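Local coordinates for Myo-inositol 2-dehydrogenase (Thermotoga maritima, PDB 3EZY), which catalyses the NAD(+)-dependent oxidation of myo-inositol to 2-keto-myo-inositol (scyllo-inosose), probably as a step in myo-inositol degradation, at residues A[309-312]-A[313-316]; A[290-293]-A[294-298]; A[37-40]-A[41-45]; A[202-206]-A[207-211]. All coordinates share one frame; numbering follows the deposited sequence. Where two conformers were deposited one is given.

Contact 1: A[309-312]-A[313-316]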
loop_
_atom_site.group_PDB
_atom_site.type_symbol
_atom_site.label_atom_id
_atom_site.label_comp_id
_atom_site.label_asym_id
_atom_site.label_seq_id
_atom_site.Cartn_x
_atom_site.Cartn_y
_atom_site.Cartn_z
ATOM N N GLY A 309 10.244 -34.533 -2.627
ATOM C CA GLY A 309 9.684 -35.052 -1.378
ATOM C C GLY A 309 10.799 -35.513 -0.436
ATOM O O GLY A 309 10.800 -35.185 0.742
ATOM N N LYS A 310 11.759 -36.269 -0.949
ATOM C CA LYS A 310 12.871 -36.735 -0.111
ATOM C C LYS A 310 13.722 -35.599 0.510
ATOM O O LYS A 310 14.060 -35.615 1.711
ATOM C CB LYS A 310 13.786 -37.658 -0.929
ATOM C CG LYS A 310 14.844 -38.351 -0.092
ATOM C CD LYS A 310 15.595 -39.377 -0.937
ATOM C CE LYS A 310 16.846 -39.907 -0.236
ATOM N NZ LYS A 310 17.628 -40.730 -1.236
ATOM N N MET A 311 14.103 -34.628 -0.307
ATOM C CA MET A 311 14.949 -33.528 0.190
ATOM C C MET A 311 14.263 -32.714 1.294
ATOM O O MET A 311 14.870 -32.353 2.313
ATOM C CB MET A 311 15.354 -32.612 -0.960
ATOM C CG MET A 311 16.235 -33.300 -2.040
ATOM S SD MET A 311 17.843 -33.906 -1.362
ATOM C CE MET A 311 18.209 -32.612 -0.095
ATOM N N ALA A 312 12.994 -32.418 1.102
ATOM C CA ALA A 312 12.240 -31.690 2.137
ATOM C C ALA A 312 12.216 -32.480 3.449
ATOM O O ALA A 312 12.319 -31.907 4.519
ATOM C CB ALA A 312 10.842 -31.435 1.666
ATOM N N LEU A 313 12.039 -33.793 3.363
ATOM C CA LEU A 313 12.048 -34.640 4.565
ATOM C C LEU A 313 13.420 -34.631 5.239
ATOM O O LEU A 313 13.504 -34.559 6.450
ATOM C CB LEU A 313 11.666 -36.090 4.237
ATOM C CG LEU A 313 11.693 -37.093 5.406
ATOM C CD1 LEU A 313 10.739 -36.660 6.525
ATOM C CD2 LEU A 313 11.305 -38.544 4.922
ATOM N N LEU A 314 14.479 -34.718 4.452
ATOM C CA LEU A 314 15.827 -34.687 5.028
ATOM C C LEU A 314 16.075 -33.358 5.740
ATOM O O LEU A 314 16.651 -33.337 6.811
ATOM C CB LEU A 314 16.889 -34.943 3.962
ATOM C CG LEU A 314 17.022 -36.414 3.479
ATOM C CD1 LEU A 314 17.721 -36.494 2.141
ATOM C CD2 LEU A 314 17.797 -37.246 4.500
ATOM N N LEU A 315 15.631 -32.247 5.155
ATOM C CA LEU A 315 15.821 -30.944 5.802
ATOM C C LEU A 315 15.049 -30.927 7.124
ATOM O O LEU A 315 15.498 -30.344 8.113
ATOM C CB LEU A 315 15.382 -29.829 4.854
ATOM C CG LEU A 315 16.405 -29.606 3.731
ATOM C CD1 LEU A 315 15.795 -28.824 2.543
ATOM C CD2 LEU A 315 17.599 -28.856 4.326
ATOM N N GLY A 316 13.875 -31.554 7.130
ATOM C CA GLY A 316 13.105 -31.673 8.365
ATOM C C GLY A 316 13.863 -32.452 9.456
ATOM O O GLY A 316 13.880 -32.055 10.610
#
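Lys310 and Leu314 are joined by one rung of a run of four i to i+4 helical hydrogen bonds, which goes from Leu313 N to Gly309 O at one end to Gly316 N and Ala312 O at the other. The two middle rungs are the shortest, Leu314 N to Lys310 O and Leu315 N to Met311 O, each 2.9 Å. The side chains exploit the same spacing. Lys310 and Leu314 run side by side in the same direction, and the methylene CG of Lys310 comes to 4.1 Å from CD1 of Leu314. With CG of Lys310 anti to its amide nitrogen (chi1 -171°) and the chain extended beyond, the ammonium group is carried away from the leucine to a salt bridge with Asp105 on helix 101-114, leaving the aliphatic stem for the apolar contact. Leu314 CG lies 3.5 Å from Lys310 O, and Leu315 CG is at the same distance from Met311 O. Met311 makes a looser approach, its SD 4.4 Å from Leu314 CD1.

These eight residues make a little over two turns of helix 306-325, whose sides face different parts of the enzyme. Leu313 and Leu314 pack on Val104 and Leu101 of helix 101-114, whereas Leu315 meets Phe178 and Arg182 of helix 174-185 and Val189 and Val192 of strand 189-197. Ala312 faces Ile175 and Phe122, and Met311 reaches Arg182 and Leu331.

Contact 2: A[290-293]-A[294-298]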
loop_
_atom_site.group_PDB
_atom_site.type_symbol
_atom_site.label_atom_id
_atom_site.label_comp_id
_atom_site.label_asym_id
_atom_site.label_seq_id
_atom_site.Cartn_x
_atom_site.Cartn_y
_atom_site.Cartn_z
ATOM N N LYS A 290 -3.848 -29.895 -12.666
ATOM C CA LYS A 290 -3.731 -29.748 -14.122
ATOM C C LYS A 290 -2.307 -30.084 -14.588
ATOM O O LYS A 290 -2.118 -30.612 -15.690
ATOM C CB LYS A 290 -4.095 -28.319 -14.570
ATOM C CG LYS A 290 -5.508 -27.902 -14.253
ATOM C CD LYS A 290 -5.781 -26.535 -14.931
ATOM C CE LYS A 290 -7.208 -26.015 -14.632
ATOM N NZ LYS A 290 -7.246 -24.478 -14.723
ATOM N N THR A 291 -1.315 -29.744 -13.766
ATOM C CA THR A 291 0.087 -29.956 -14.140
ATOM C C THR A 291 0.424 -31.446 -14.126
ATOM O O THR A 291 1.069 -31.941 -15.055
ATOM C CB THR A 291 1.090 -29.181 -13.227
ATOM O OG1 THR A 291 0.754 -27.787 -13.235
ATOM C CG2 THR A 291 2.539 -29.348 -13.712
ATOM N N PHE A 292 -0.000 -32.130 -13.068
ATOM C CA PHE A 292 0.109 -33.585 -12.973
ATOM C C PHE A 292 -0.500 -34.295 -14.202
ATOM O O PHE A 292 0.097 -35.213 -14.781
ATOM C CB PHE A 292 -0.580 -34.101 -11.689
ATOM C CG PHE A 292 -0.603 -35.632 -11.592
ATOM C CD1 PHE A 292 0.589 -36.340 -11.508
ATOM C CD2 PHE A 292 -1.801 -36.338 -11.620
ATOM C CE1 PHE A 292 0.612 -37.715 -11.431
ATOM C CE2 PHE A 292 -1.806 -37.739 -11.531
ATOM C CZ PHE A 292 -0.589 -38.426 -11.444
ATOM N N ILE A 293 -1.700 -33.893 -14.571
ATOM C CA ILE A 293 -2.398 -34.448 -15.736
ATOM C C ILE A 293 -1.638 -34.156 -17.047
ATOM O O ILE A 293 -1.475 -35.044 -17.877
ATOM C CB ILE A 293 -3.825 -33.885 -15.785
ATOM C CG1 ILE A 293 -4.625 -34.470 -14.624
ATOM C CG2 ILE A 293 -4.494 -34.165 -17.164
ATOM C CD1 ILE A 293 -5.901 -33.689 -14.331
ATOM N N LYS A 294 -1.181 -32.916 -17.223
ATOM C CA LYS A 294 -0.306 -32.546 -18.332
ATOM C C LYS A 294 0.942 -33.422 -18.390
ATOM O O LYS A 294 1.302 -33.911 -19.467
ATOM C CB LYS A 294 0.141 -31.079 -18.205
ATOM C CG LYS A 294 1.091 -30.610 -19.356
ATOM C CD LYS A 294 1.583 -29.149 -19.202
ATOM C CE LYS A 294 2.547 -28.985 -18.008
ATOM N NZ LYS A 294 4.001 -29.296 -18.349
ATOM N N ASN A 295 1.609 -33.642 -17.249
ATOM C CA ASN A 295 2.840 -34.441 -17.270
ATOM C C ASN A 295 2.494 -35.865 -17.723
ATOM O O ASN A 295 3.201 -36.466 -18.529
ATOM C CB ASN A 295 3.507 -34.565 -15.893
ATOM C CG ASN A 295 3.897 -33.234 -15.286
ATOM O OD1 ASN A 295 3.908 -33.119 -14.065
ATOM N ND2 ASN A 295 4.253 -32.246 -16.115
ATOM N N VAL A 296 1.435 -36.419 -17.141
ATOM C CA VAL A 296 0.955 -37.751 -17.513
ATOM C C VAL A 296 0.605 -37.874 -18.997
ATOM O O VAL A 296 1.113 -38.741 -19.689
ATOM C CB VAL A 296 -0.257 -38.175 -16.676
ATOM C CG1 VAL A 296 -0.890 -39.457 -17.275
ATOM C CG2 VAL A 296 0.168 -38.392 -15.243
ATOM N N LYS A 297 -0.256 -37.000 -19.483
ATOM C CA LYS A 297 -0.655 -37.036 -20.875
ATOM C C LYS A 297 0.513 -36.875 -21.827
ATOM O O LYS A 297 0.508 -37.440 -22.932
ATOM C CB LYS A 297 -1.659 -35.932 -21.178
ATOM C CG LYS A 297 -3.040 -36.152 -20.650
ATOM C CD LYS A 297 -3.853 -34.934 -21.031
ATOM C CE LYS A 297 -5.272 -34.968 -20.496
ATOM N NZ LYS A 297 -6.176 -35.778 -21.366
ATOM N N SER A 298 1.497 -36.080 -21.423
ATOM C CA SER A 298 2.563 -35.689 -22.330
ATOM C C SER A 298 3.817 -36.526 -22.124
ATOM O O SER A 298 4.812 -36.340 -22.826
ATOM C CB SER A 298 2.865 -34.195 -22.165
ATOM O OG SER A 298 1.654 -33.430 -22.269
#
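Phe292 offers a ring face to Val296 one turn further along helix 277-298, an i to i+4 CH-pi contact against the parallel sheet of the Rossmann fold. Methyl CG2 of Val296 stands 4.0 Å from the ring centroid, 19° off the normal and displaced toward the rim, nearest CE1 and CZ. The ring is placed by CG of Phe292 lying anti to the amide nitrogen (chi1 175°), and it also touches Ala67 and Leu69 of strand 67-70.

Ile293 and Lys297 instead run alongside each other in one direction: Ile293 CG2 lies 3.5 Å from CE of the lysine, whose ammonium group goes on to Asp26 O. On another side of the helix, Thr291 and Asn295 cross obliquely, the threonine methyl CG2 4.0 Å from Asn295 OD1. The amide of Asn295 is used at both ends, OD1 accepting from Ala303 N and ND2 donating to Glu300 OE1, which also pairs with Lys294 NZ. An alanine in place of Asn295 would probably leave Ala303 N without its acceptor and loosen the hold of the helix on the chain that follows.

The backbone bonds of the helix link the same residues, among them Lys297 N to Ile293 O at 2.8 Å. Near the end of the helix, Lys294 O accepts both from Ser298 N and from Ser298 OG, the two donors reaching it from opposite faces of its plane, each at 2.9 Å.

Contact 3: A[37-40]-A[41-45]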
loop_
_atom_site.group_PDB
_atom_site.type_symbol
_atom_site.label_atom_id
_atom_site.label_comp_id
_atom_site.label_asym_id
_atom_site.label_seq_id
_atom_site.Cartn_x
_atom_site.Cartn_y
_atom_site.Cartn_z
ATOM N N GLU A 37 -17.698 -45.735 4.909
ATOM C CA GLU A 37 -18.709 -46.128 3.927
ATOM C C GLU A 37 -19.716 -45.024 3.582
ATOM O O GLU A 37 -20.093 -44.870 2.435
ATOM C CB GLU A 37 -19.437 -47.420 4.345
ATOM C CG GLU A 37 -18.658 -48.728 4.028
ATOM C CD GLU A 37 -19.554 -49.884 3.555
ATOM O OE1 GLU A 37 -20.623 -50.110 4.170
ATOM O OE2 GLU A 37 -19.187 -50.565 2.559
ATOM N N ASP A 38 -20.149 -44.243 4.574
ATOM C CA ASP A 38 -21.144 -43.207 4.257
ATOM C C ASP A 38 -20.537 -42.031 3.499
ATOM O O ASP A 38 -21.168 -41.492 2.586
ATOM C CB ASP A 38 -21.880 -42.739 5.505
ATOM C CG ASP A 38 -22.609 -43.875 6.189
ATOM O OD1 ASP A 38 -23.752 -44.217 5.751
ATOM O OD2 ASP A 38 -22.012 -44.437 7.152
ATOM N N ARG A 39 -19.313 -41.667 3.870
ATOM C CA ARG A 39 -18.505 -40.706 3.117
ATOM C C ARG A 39 -18.402 -41.122 1.641
ATOM O O ARG A 39 -18.766 -40.363 0.736
ATOM C CB ARG A 39 -17.118 -40.609 3.757
ATOM C CG ARG A 39 -16.195 -39.484 3.181
ATOM C CD ARG A 39 -16.764 -38.094 3.430
ATOM N NE ARG A 39 -15.968 -37.056 2.779
ATOM C CZ ARG A 39 -16.432 -35.858 2.434
ATOM N NH1 ARG A 39 -17.708 -35.541 2.689
ATOM N NH2 ARG A 39 -15.628 -34.966 1.826
ATOM N N LEU A 40 -17.920 -42.343 1.406
ATOM C CA LEU A 40 -17.870 -42.923 0.069
ATOM C C LEU A 40 -19.227 -42.855 -0.687
ATOM O O LEU A 40 -19.295 -42.365 -1.812
ATOM C CB LEU A 40 -17.439 -44.372 0.203
ATOM C CG LEU A 40 -17.011 -45.076 -1.085
ATOM C CD1 LEU A 40 -15.889 -44.235 -1.727
ATOM C CD2 LEU A 40 -16.535 -46.478 -0.729
ATOM N N ARG A 41 -20.305 -43.363 -0.063
ATOM C CA ARG A 41 -21.658 -43.309 -0.622
ATOM C C ARG A 41 -22.058 -41.896 -0.994
ATOM O O ARG A 41 -22.567 -41.627 -2.101
ATOM C CB ARG A 41 -22.702 -43.655 0.453
ATOM C CG ARG A 41 -22.978 -45.063 0.746
ATOM C CD ARG A 41 -24.128 -45.066 1.766
ATOM N NE ARG A 41 -25.420 -45.306 1.147
ATOM C CZ ARG A 41 -26.463 -45.856 1.782
ATOM N NH1 ARG A 41 -26.353 -46.210 3.047
ATOM N NH2 ARG A 41 -27.611 -46.080 1.153
ATOM N N GLU A 42 -21.907 -40.997 -0.028
ATOM C CA GLU A 42 -22.347 -39.631 -0.257
ATOM C C GLU A 42 -21.585 -38.950 -1.378
ATOM O O GLU A 42 -22.179 -38.268 -2.204
ATOM C CB GLU A 42 -22.331 -38.829 1.042
ATOM C CG GLU A 42 -23.601 -39.147 1.839
ATOM C CD GLU A 42 -23.488 -38.834 3.323
ATOM O OE1 GLU A 42 -22.492 -38.182 3.734
ATOM O OE2 GLU A 42 -24.408 -39.234 4.076
ATOM N N MET A 43 -20.279 -39.141 -1.428
ATOM C CA MET A 43 -19.474 -38.471 -2.454
ATOM C C MET A 43 -19.708 -39.112 -3.822
ATOM O O MET A 43 -19.676 -38.431 -4.851
ATOM C CB MET A 43 -17.982 -38.450 -2.104
ATOM C CG MET A 43 -17.504 -37.225 -1.234
ATOM S SD MET A 43 -18.086 -35.589 -1.818
ATOM C CE MET A 43 -19.378 -35.301 -0.637
ATOM N N LYS A 44 -19.968 -40.413 -3.845
ATOM C CA LYS A 44 -20.247 -41.053 -5.122
ATOM C C LYS A 44 -21.465 -40.402 -5.732
ATOM O O LYS A 44 -21.500 -40.080 -6.915
ATOM C CB LYS A 44 -20.499 -42.552 -4.959
ATOM C CG LYS A 44 -20.566 -43.311 -6.294
ATOM C CD LYS A 44 -21.275 -44.634 -6.085
ATOM C CE LYS A 44 -21.014 -45.596 -7.186
ATOM N NZ LYS A 44 -21.620 -45.123 -8.431
ATOM N N GLU A 45 -22.483 -40.209 -4.912
ATOM C CA GLU A 45 -23.696 -39.626 -5.436
ATOM C C GLU A 45 -23.579 -38.128 -5.726
ATOM O O GLU A 45 -24.073 -37.658 -6.755
ATOM C CB GLU A 45 -24.864 -39.909 -4.512
ATOM C CG GLU A 45 -26.160 -39.919 -5.265
ATOM C CD GLU A 45 -27.344 -39.876 -4.347
ATOM O OE1 GLU A 45 -27.131 -39.591 -3.139
ATOM O OE2 GLU A 45 -28.473 -40.117 -4.840
HETATM O O HOH W 1 -23.613 -46.630 5.075
#
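Asp38 O accepts the amide of Glu42 at 2.8 Å, with an N-H...O angle of 164°, and the next rung, Met43 N to Arg39 O, measures 2.9 Å. Arg39 and Met43 also lie side by side. The arginine chain bends at chi2 (64°), which turns its flat end toward Met43, a turn further on. In one of the two conformers of Met43, CG sits over the centre of one guanidinium face, 4.1 Å from Arg39 CZ, a contact that is therefore tentative. Firmer bonds fix the guanidinium, NE to Leu10 O and NH2 to Thr15 OG1, which lie at what is probably the glycine-rich turn of the Rossmann fold.

Helix 37-47 is the crossover of a beta-alpha-beta unit, joining strand 27-33 to strand 51-53 in the NAD-binding Rossmann fold. Its inner side carries Leu40, which packs on Ile32 and Ala52, and Met43, which also meets Ile32.

Toward solvent, Asp38 and Arg41 lie side by side and point the same way, with carboxylate and guanidinium planes 26° apart. Their charges stay beyond salt-bridge range, OD1 to NH1 being 4.2 Å; a water lies between them, very close to Asp38 OD1 and only weakly bound to Arg41 NH1, so the bridge is doubtful.

Contact 4: A[202-206]-A[207-211]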
loop_
_atom_site.group_PDB
_atom_site.type_symbol
_atom_site.label_atom_id
_atom_site.label_comp_id
_atom_site.label_asym_id
_atom_site.label_seq_id
_atom_site.Cartn_x
_atom_site.Cartn_y
_atom_site.Cartn_z
ATOM N N GLU A 202 0.145 -25.138 25.604
ATOM C CA GLU A 202 0.985 -26.017 26.434
ATOM C C GLU A 202 0.827 -27.513 26.087
ATOM O O GLU A 202 1.763 -28.287 26.269
ATOM C CB GLU A 202 0.717 -25.774 27.925
ATOM C CG GLU A 202 -0.594 -26.404 28.372
ATOM C CD GLU A 202 -0.882 -26.175 29.856
ATOM O OE1 GLU A 202 -2.070 -26.296 30.243
ATOM O OE2 GLU A 202 0.074 -25.852 30.617
ATOM N N GLU A 203 -0.328 -27.912 25.553
ATOM C CA GLU A 203 -0.542 -29.316 25.145
ATOM C C GLU A 203 0.396 -29.768 24.025
ATOM O O GLU A 203 0.869 -30.913 24.018
ATOM C CB GLU A 203 -1.998 -29.577 24.747
ATOM C CG GLU A 203 -3.005 -29.547 25.917
ATOM C CD GLU A 203 -2.711 -30.600 27.009
ATOM O OE1 GLU A 203 -2.475 -31.807 26.694
ATOM O OE2 GLU A 203 -2.707 -30.205 28.202
ATOM N N ILE A 204 0.683 -28.863 23.084
ATOM C CA ILE A 204 1.627 -29.140 22.033
ATOM C C ILE A 204 2.977 -29.434 22.665
ATOM O O ILE A 204 3.689 -30.341 22.235
ATOM C CB ILE A 204 1.647 -27.965 20.994
ATOM C CG1 ILE A 204 0.283 -27.906 20.282
ATOM C CG2 ILE A 204 2.784 -28.079 20.008
ATOM C CD1 ILE A 204 -0.049 -26.552 19.696
ATOM N N GLY A 205 3.332 -28.674 23.692
ATOM C CA GLY A 205 4.614 -28.878 24.380
ATOM C C GLY A 205 4.681 -30.216 25.095
ATOM O O GLY A 205 5.695 -30.919 25.044
ATOM N N LYS A 206 3.570 -30.569 25.740
ATOM C CA LYS A 206 3.454 -31.819 26.485
ATOM C C LYS A 206 3.517 -33.008 25.534
ATOM O O LYS A 206 4.061 -34.068 25.866
ATOM C CB LYS A 206 2.185 -31.793 27.345
ATOM C CG LYS A 206 2.381 -30.906 28.573
ATOM C CD LYS A 206 1.075 -30.316 29.118
ATOM C CE LYS A 206 0.071 -31.406 29.441
ATOM N NZ LYS A 206 -0.875 -31.024 30.554
ATOM N N ALA A 207 3.031 -32.805 24.314
ATOM C CA ALA A 207 3.163 -33.826 23.293
ATOM C C ALA A 207 4.558 -33.901 22.685
ATOM O O ALA A 207 4.769 -34.663 21.740
ATOM C CB ALA A 207 2.108 -33.622 22.204
ATOM N N GLY A 208 5.511 -33.120 23.205
ATOM C CA GLY A 208 6.897 -33.123 22.696
ATOM C C GLY A 208 7.208 -32.259 21.464
ATOM O O GLY A 208 8.284 -32.359 20.880
ATOM N N ASP A 209 6.273 -31.407 21.057
ATOM C CA ASP A 209 6.429 -30.624 19.818
ATOM C C ASP A 209 6.580 -29.140 20.202
ATOM O O ASP A 209 6.512 -28.799 21.380
ATOM C CB ASP A 209 5.181 -30.850 18.954
ATOM C CG ASP A 209 5.332 -30.360 17.504
ATOM O OD1 ASP A 209 6.452 -29.970 17.040
ATOM O OD2 ASP A 209 4.274 -30.372 16.821
ATOM N N VAL A 210 6.742 -28.254 19.210
ATOM C CA VAL A 210 6.778 -26.829 19.472
ATOM C C VAL A 210 5.697 -26.228 18.587
ATOM O O VAL A 210 5.241 -26.893 17.656
ATOM C CB VAL A 210 8.179 -26.214 19.163
ATOM C CG1 VAL A 210 9.236 -26.759 20.141
ATOM C CG2 VAL A 210 8.590 -26.509 17.713
ATOM N N ASP A 211 5.275 -25.006 18.872
ATOM C CA ASP A 211 4.234 -24.366 18.045
ATOM C C ASP A 211 4.701 -23.103 17.304
ATOM O O ASP A 211 3.914 -22.485 16.570
ATOM C CB ASP A 211 2.980 -24.043 18.877
ATOM C CG ASP A 211 3.280 -23.227 20.106
ATOM O OD1 ASP A 211 4.134 -22.322 20.051
ATOM O OD2 ASP A 211 2.621 -23.474 21.149
#
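Ile204 O receives the amide of Asp209 at 3.0 Å, the wide 6→1 bond that closes the end of helix 202-206. Inside it, Gly208 N donates to Gly205 O at 2.9 Å, but from well above the carbonyl plane, 63° out of it, and therefore off the lone pairs. One step earlier Ala207 N still makes a regular helical bond to Glu203 O. Three successive amides are thus satisfied as the chain leaves the helix. A weaker CA-H...O contact adds to them, Gly205 CA lying 3.6 Å from Asp209 O.

The apolar part rests on Ile204, whose branches CG2 and CD1 touch the chain that follows. CG2, anti to the amide nitrogen, touches Asp209 CB at 3.8 Å and also Val210 O, while CD1 meets Asp211 CB at 4.0 Å, the two side chains crossing at about a right angle. Both aspartates have their polar ends engaged. Asp209 OD1 takes the amide of Ile169 and, weakly, that of Val210. The carboxylate of Asp211 is gripped by three backbone amides, OD1 by Leu199 and OD2 by Val200 and Asp201, which links it to the residues just ahead of the helix. On the solvent side Lys206 NZ forms a salt bridge with Glu203 OE2, 3.1 Å away on the syn side but 28° out of the carboxylate plane.

Gly208 has a positive phi (83°), at which a side chain would jam against the preceding carbonyl. With the amides of Gly208 and Asp209 bonded back into the last turn, this is a Schellman motif, leading into strand 212-219 of the C-terminal domain.

All four contacts obey one rule, that residues mostly three to five apart meet along a helix or at its end, yet they serve different parts of the enzyme. Contact 3 belongs to the NAD-binding Rossmann fold, and contact 4 to the C-terminal domain; their centres are 36 Å apart. Contacts 1 and 2 lie on consecutive helices late in the chain, with centres 24 Å apart and nearest atoms about 13 Å. Contact 2 packs on the Rossmann sheet, whereas contact 1 lies on a helix packed against helices 101-114 and 174-185. Contacts 2 and 4, on opposite sides of the chain's centre, are farthest apart, 40 Å between centres. Contact 3 reaches toward the glycine-rich turn, a probable dinucleotide-binding element, through Arg39.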